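Local coordinates for protein GH30 Xylanase C (Talaromyces cellulolyticus CF-2612, PDB 6M5Z) that probably hydrolyses internal glycosidic bonds of xylan as a fungal endoxylanase of glycoside hydrolase family 30, at residues T76-I82 with Y126-W132; V280-A286 with L321-W327. One frame throughout, in Å; residues are numbered along the deposited sequence.

Contact 1: T76-I82 with Y126-W132; sequences TILRNRI and YIYADAW
Start on the outward face with the apolar L78, I82, I127, A129 and A131: I82 (chi1 m, chi2 t) puts CD1 3.9 Å from A129 CB and CB 4.1 Å from A131 CB, while L78 CB sits 4.4 Å from I127 CG1. Helices 112-121 and 164-180 pack over them. N80 shares this face, its ND2 hydrogen-bonded to S116. Strands 77-82 and 126-131 are extended and parallel, axes 4.3 Å apart at closest, directions 31° apart, I77 pairing with Y126, R79 with Y128, R81 with D130. The ladder alternates: Y126 N to T76 O (3.3 Å), L78 N to Y126 O (3.0 Å), Y128 N to L78 O (2.9 Å), N80 N to Y128 O (2.8 Å), D130 N to N80 O (2.9 Å) and I82 N to D130 O (2.9 Å). These are adjacent strands of a (beta/alpha)8 barrel, so I77, R79, R81, Y126, Y128 and D130 face its interior. R79, all-trans through chi3, forms a salt bridge from NH2 to D130 OD2 (3.0 Å), and its NH1 pairs with E284. R81 lays CD over W132's six-membered ring, 4.1 Å from the centroid, on its way to D201. Water 1 links I82 O (2.8 Å) to W132 N (3.1 Å).

Contact 2: V280-A286 with L321-W327; sequences VWETEYA and LSAFLYW
Strands 280-284 and 323-326 run parallel, 3° between directions and 4.7 Å apart at closest; W281 pairs with A323 and E282 with F324. V280 N gives its hydrogen to water 2 (3.0 Å), which donates to S322 OG (2.8 Å), also bonded to T35. V280 O takes S322 N (2.8 Å), where S322 leaves the extended conformation (psi -19°). E282 uses both its N and its O toward 323-326: E282 N to A323 O at 3.0 Å, and L325 N to E282 O at 2.8 Å. W281 bonds through its backbone to I261 and S263, and T283 to S263. T283 (psi -7°) breaks the regular pairing; beyond it Y285 N bonds weakly to L325 O (3.3 Å), and water 3 donates to T283 O and Y326 O, each at 2.8 Å.

W281 (chi1 m) and A323 share one face, the centroid of the five-membered ring 3.4 Å from A323 CB, with W281 NE1 bonded to D37. On the other, E282 (chi1 t, chi2 m) bends so that OE2 lies over the F324 ring, 3.4 Å from CE1, and takes a weak bond from L325 N (3.3 Å). T283 OG1 is hydrogen-bonded to D235. A286 CB stands 3.6 Å from the centroid of Y326, whose hydroxyl bonds to A336 and D287. The E284 carboxylate, satisfied by R79 and Y266, lies over a face of W327, CD 3.5 Å from CE3. Joined through helix 305-318, the pair forms a beta-alpha-beta unit supplying the last two strands of a (beta/alpha)8 barrel, whose C-terminal strand ends form the active-site side in glycosidases of this kind.

In the fold
Both contacts are buried neighbouring-strand pairs of one barrel, placed on different parts of its wall, with centres about 11 Å apart; strand 25-42 lies between them, pairing with strand 77-82 and with strand 323-326. They meet across the interior: R79 NH1 bridges to E284 OE1 at 2.9 Å, I77 CD1 packs 3.6 Å from A323 CB, and W132 CZ2 lies 3.7 Å from W327 CH2. Contact 1 keeps a continuous ladder and carries its own cross-strand salt bridge. Contact 2, nearer the centre of the chain, has a shorter regular ladder, draws on water at both ends, and contains no salt bridge between its segments; the cationic partner of E284 is R79 of contact 1.

Contact 1: T76-I82 with Y126-W132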
# COMPACT_ATOMS: atom_id res chain seq x y z
N THR A 76 -5.21 -6.91 -0.62
CA THR A 76 -4.60 -7.76 0.45
C THR A 76 -3.88 -6.96 1.54
O THR A 76 -3.43 -7.59 2.53
CB THR A 76 -3.69 -8.82 -0.18
OG1 THR A 76 -2.83 -8.18 -1.13
CG2 THR A 76 -4.54 -9.92 -0.77
N ILE A 77 -3.89 -5.62 1.49
CA ILE A 77 -3.20 -4.77 2.51
C ILE A 77 -4.08 -3.57 2.87
O ILE A 77 -4.63 -2.95 1.96
CB ILE A 77 -1.82 -4.29 2.02
CG1 ILE A 77 -0.90 -5.48 1.70
CG2 ILE A 77 -1.23 -3.31 3.03
CD1 ILE A 77 0.40 -5.11 0.99
N LEU A 78 -4.30 -3.35 4.17
CA LEU A 78 -5.03 -2.17 4.65
C LEU A 78 -4.05 -1.31 5.46
O LEU A 78 -3.41 -1.83 6.41
CB LEU A 78 -6.21 -2.59 5.54
CG LEU A 78 -6.99 -1.45 6.20
CD1 LEU A 78 -7.74 -0.60 5.21
CD2 LEU A 78 -7.98 -2.01 7.21
N ARG A 79 -4.01 -0.02 5.11
CA ARG A 79 -3.24 1.01 5.83
C ARG A 79 -4.20 1.94 6.58
O ARG A 79 -5.08 2.57 5.93
CB ARG A 79 -2.35 1.78 4.84
CG ARG A 79 -1.56 2.92 5.47
CD ARG A 79 -0.56 3.47 4.47
NE ARG A 79 0.14 4.65 4.88
CZ ARG A 79 -0.07 5.87 4.42
NH1 ARG A 79 -1.06 6.12 3.56
NH2 ARG A 79 0.68 6.84 4.87
N ASN A 80 -4.05 1.98 7.88
CA ASN A 80 -4.86 2.81 8.79
C ASN A 80 -4.00 3.97 9.28
O ASN A 80 -2.77 3.80 9.37
CB ASN A 80 -5.32 2.00 9.97
CG ASN A 80 -6.27 0.89 9.56
OD1 ASN A 80 -6.97 0.97 8.54
ND2 ASN A 80 -6.36 -0.14 10.40
N ARG A 81 -4.65 5.09 9.60
CA ARG A 81 -3.99 6.24 10.25
C ARG A 81 -4.16 6.21 11.77
O ARG A 81 -5.28 5.94 12.28
CB ARG A 81 -4.62 7.53 9.76
CG ARG A 81 -4.34 8.74 10.63
CD ARG A 81 -4.70 9.95 9.82
NE ARG A 81 -4.86 11.11 10.67
CZ ARG A 81 -5.99 11.51 11.25
NH1 ARG A 81 -7.12 10.85 11.12
NH2 ARG A 81 -5.99 12.60 11.99
N ILE A 82 -3.08 6.50 12.47
CA ILE A 82 -3.14 6.74 13.93
C ILE A 82 -3.33 8.24 14.09
O ILE A 82 -2.34 8.98 13.93
CB ILE A 82 -1.88 6.22 14.61
CG1 ILE A 82 -1.59 4.79 14.17
CG2 ILE A 82 -2.05 6.39 16.11
CD1 ILE A 82 -0.33 4.25 14.71
N TYR A 126 -2.17 -8.16 5.50
CA TYR A 126 -1.40 -7.23 6.36
C TYR A 126 -2.21 -5.97 6.66
O TYR A 126 -2.84 -5.39 5.80
CB TYR A 126 -0.07 -6.82 5.74
CG TYR A 126 0.83 -7.98 5.46
CD1 TYR A 126 1.43 -8.63 6.51
CD2 TYR A 126 1.09 -8.41 4.17
CE1 TYR A 126 2.26 -9.71 6.28
CE2 TYR A 126 1.92 -9.49 3.92
CZ TYR A 126 2.51 -10.13 4.99
OH TYR A 126 3.37 -11.17 4.76
N ILE A 127 -2.22 -5.59 7.93
CA ILE A 127 -2.69 -4.28 8.39
C ILE A 127 -1.45 -3.49 8.83
O ILE A 127 -0.73 -3.90 9.73
CB ILE A 127 -3.74 -4.42 9.50
CG1 ILE A 127 -4.99 -5.12 8.96
CG2 ILE A 127 -4.10 -3.04 10.04
CD1 ILE A 127 -6.13 -5.29 10.00
N TYR A 128 -1.35 -2.27 8.33
CA TYR A 128 -0.26 -1.34 8.66
C TYR A 128 -0.93 -0.12 9.29
O TYR A 128 -1.77 0.49 8.61
CB TYR A 128 0.50 -0.98 7.39
CG TYR A 128 1.42 0.20 7.47
CD1 TYR A 128 2.25 0.38 8.56
CD2 TYR A 128 1.65 0.98 6.34
CE1 TYR A 128 3.13 1.45 8.63
CE2 TYR A 128 2.54 2.05 6.39
CZ TYR A 128 3.30 2.27 7.52
OH TYR A 128 4.20 3.28 7.64
N ALA A 129 -0.58 0.21 10.52
CA ALA A 129 -1.08 1.43 11.17
C ALA A 129 0.04 2.46 11.18
O ALA A 129 1.13 2.16 11.66
CB ALA A 129 -1.53 1.19 12.60
N ASP A 130 -0.26 3.67 10.75
CA ASP A 130 0.78 4.67 10.47
C ASP A 130 0.32 6.00 11.05
O ASP A 130 -0.75 6.44 10.73
CB ASP A 130 1.02 4.75 8.96
CG ASP A 130 2.10 5.70 8.54
OD1 ASP A 130 2.95 6.05 9.38
OD2 ASP A 130 2.17 5.99 7.30
N ALA A 131 1.14 6.57 11.91
CA ALA A 131 0.88 7.91 12.48
C ALA A 131 1.32 8.99 11.49
O ALA A 131 2.47 8.92 10.97
CB ALA A 131 1.64 8.07 13.79
N TRP A 132 0.48 10.00 11.28
CA TRP A 132 0.89 11.19 10.52
C TRP A 132 1.67 12.15 11.43
O TRP A 132 2.47 12.94 10.89
CB TRP A 132 -0.32 11.89 9.91
CG TRP A 132 -0.73 11.51 8.51
CD1 TRP A 132 -1.01 12.41 7.52
CD2 TRP A 132 -1.17 10.23 8.02
NE1 TRP A 132 -1.52 11.77 6.42
CE2 TRP A 132 -1.61 10.43 6.69
CE3 TRP A 132 -1.13 8.92 8.52
CZ2 TRP A 132 -2.05 9.38 5.89
CZ3 TRP A 132 -1.63 7.91 7.73
CH2 TRP A 132 -2.08 8.13 6.44
O HOH W 1 -1.93 11.41 12.65

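Contact 2: V280-A286 with L321-W327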
# COMPACT_ATOMS: atom_id res chain seq x y z
N VAL A 280 10.27 -3.73 0.45
CA VAL A 280 9.96 -2.30 0.22
C VAL A 280 8.51 -2.17 -0.22
O VAL A 280 8.06 -2.89 -1.20
CB VAL A 280 10.89 -1.68 -0.84
CG1 VAL A 280 10.53 -0.21 -1.09
CG2 VAL A 280 12.34 -1.78 -0.39
N TRP A 281 7.76 -1.28 0.42
CA TRP A 281 6.34 -1.01 0.13
C TRP A 281 6.20 0.39 -0.43
O TRP A 281 6.70 1.33 0.21
CB TRP A 281 5.50 -1.15 1.40
CG TRP A 281 5.27 -2.56 1.84
CD1 TRP A 281 5.92 -3.69 1.47
CD2 TRP A 281 4.26 -2.95 2.77
NE1 TRP A 281 5.36 -4.79 2.09
CE2 TRP A 281 4.32 -4.36 2.88
CE3 TRP A 281 3.30 -2.24 3.48
CZ2 TRP A 281 3.45 -5.05 3.71
CZ3 TRP A 281 2.41 -2.93 4.27
CH2 TRP A 281 2.51 -4.31 4.40
N GLU A 282 5.49 0.54 -1.56
CA GLU A 282 4.94 1.84 -1.97
C GLU A 282 3.59 2.00 -1.25
O GLU A 282 2.65 1.26 -1.59
CB GLU A 282 4.87 1.88 -3.49
CG GLU A 282 4.42 3.23 -4.05
CD GLU A 282 2.97 3.59 -3.73
OE1 GLU A 282 2.78 4.57 -3.03
OE2 GLU A 282 2.05 2.83 -4.18
N THR A 283 3.52 2.84 -0.22
CA THR A 283 2.42 2.80 0.77
C THR A 283 1.35 3.86 0.50
O THR A 283 0.37 3.86 1.25
CB THR A 283 2.92 2.93 2.21
OG1 THR A 283 3.88 4.00 2.29
CG2 THR A 283 3.54 1.62 2.68
N GLU A 284 1.56 4.77 -0.45
CA GLU A 284 0.50 5.72 -0.83
C GLU A 284 0.86 6.41 -2.15
O GLU A 284 1.84 7.14 -2.22
CB GLU A 284 0.31 6.76 0.27
CG GLU A 284 -1.04 7.46 0.15
CD GLU A 284 -1.14 8.74 0.98
OE1 GLU A 284 -0.85 8.70 2.24
OE2 GLU A 284 -1.54 9.79 0.40
N TYR A 285 0.01 6.30 -3.13
CA TYR A 285 0.14 7.09 -4.37
C TYR A 285 -1.26 7.14 -4.97
O TYR A 285 -1.94 6.11 -4.95
CB TYR A 285 1.18 6.47 -5.31
CG TYR A 285 1.54 7.34 -6.48
CD1 TYR A 285 1.67 8.71 -6.34
CD2 TYR A 285 1.77 6.80 -7.74
CE1 TYR A 285 1.98 9.54 -7.42
CE2 TYR A 285 2.10 7.62 -8.82
CZ TYR A 285 2.21 8.99 -8.66
OH TYR A 285 2.51 9.81 -9.71
N ALA A 286 -1.64 8.28 -5.53
CA ALA A 286 -2.97 8.42 -6.16
C ALA A 286 -2.97 9.69 -6.98
O ALA A 286 -2.05 10.51 -6.81
CB ALA A 286 -4.06 8.48 -5.12
N LEU A 321 9.26 -3.54 -5.91
CA LEU A 321 8.34 -3.40 -4.74
C LEU A 321 7.74 -4.74 -4.33
O LEU A 321 7.32 -5.53 -5.18
CB LEU A 321 7.18 -2.47 -5.07
CG LEU A 321 7.54 -1.03 -5.30
CD1 LEU A 321 6.31 -0.32 -5.86
CD2 LEU A 321 8.07 -0.39 -4.03
N SER A 322 7.59 -4.92 -3.03
CA SER A 322 6.82 -6.02 -2.40
C SER A 322 5.35 -5.66 -2.22
O SER A 322 4.53 -6.56 -2.13
CB SER A 322 7.42 -6.39 -1.08
OG SER A 322 8.67 -7.08 -1.28
N ALA A 323 5.01 -4.38 -2.26
CA ALA A 323 3.62 -3.95 -2.15
C ALA A 323 3.42 -2.63 -2.88
O ALA A 323 4.36 -1.80 -2.96
CB ALA A 323 3.26 -3.85 -0.71
N PHE A 324 2.23 -2.45 -3.43
CA PHE A 324 1.82 -1.16 -4.05
C PHE A 324 0.44 -0.78 -3.49
O PHE A 324 -0.55 -1.54 -3.68
CB PHE A 324 1.85 -1.32 -5.58
CG PHE A 324 1.77 -0.01 -6.31
CD1 PHE A 324 0.56 0.68 -6.34
CD2 PHE A 324 2.86 0.52 -6.99
CE1 PHE A 324 0.45 1.90 -7.01
CE2 PHE A 324 2.74 1.74 -7.65
CZ PHE A 324 1.55 2.41 -7.67
N LEU A 325 0.33 0.38 -2.83
CA LEU A 325 -0.94 0.86 -2.26
C LEU A 325 -1.38 2.14 -2.99
O LEU A 325 -0.50 3.02 -3.30
CB LEU A 325 -0.81 1.16 -0.76
CG LEU A 325 -0.82 -0.06 0.17
CD1 LEU A 325 0.37 -0.97 0.01
CD2 LEU A 325 -0.94 0.39 1.61
N TYR A 326 -2.68 2.23 -3.21
CA TYR A 326 -3.36 3.50 -3.56
C TYR A 326 -3.52 4.32 -2.27
O TYR A 326 -2.96 3.99 -1.20
CB TYR A 326 -4.69 3.22 -4.26
CG TYR A 326 -5.09 4.29 -5.26
CD1 TYR A 326 -4.34 4.51 -6.38
CD2 TYR A 326 -6.18 5.12 -5.02
CE1 TYR A 326 -4.64 5.54 -7.27
CE2 TYR A 326 -6.51 6.14 -5.91
CZ TYR A 326 -5.74 6.32 -7.04
OH TYR A 326 -6.06 7.36 -7.90
N TRP A 327 -4.20 5.45 -2.36
CA TRP A 327 -4.57 6.28 -1.22
C TRP A 327 -5.84 5.70 -0.63
O TRP A 327 -5.73 4.70 0.09
CB TRP A 327 -4.67 7.74 -1.63
CG TRP A 327 -5.10 8.69 -0.55
CD1 TRP A 327 -5.71 9.88 -0.78
CD2 TRP A 327 -4.91 8.60 0.88
NE1 TRP A 327 -5.99 10.51 0.40
CE2 TRP A 327 -5.47 9.78 1.43
CE3 TRP A 327 -4.34 7.67 1.77
CZ2 TRP A 327 -5.48 10.07 2.79
CZ3 TRP A 327 -4.33 7.97 3.11
CH2 TRP A 327 -4.91 9.15 3.62
O HOH W 2 10.79 -5.42 -1.99
O HOH W 3 -2.40 4.29 1.57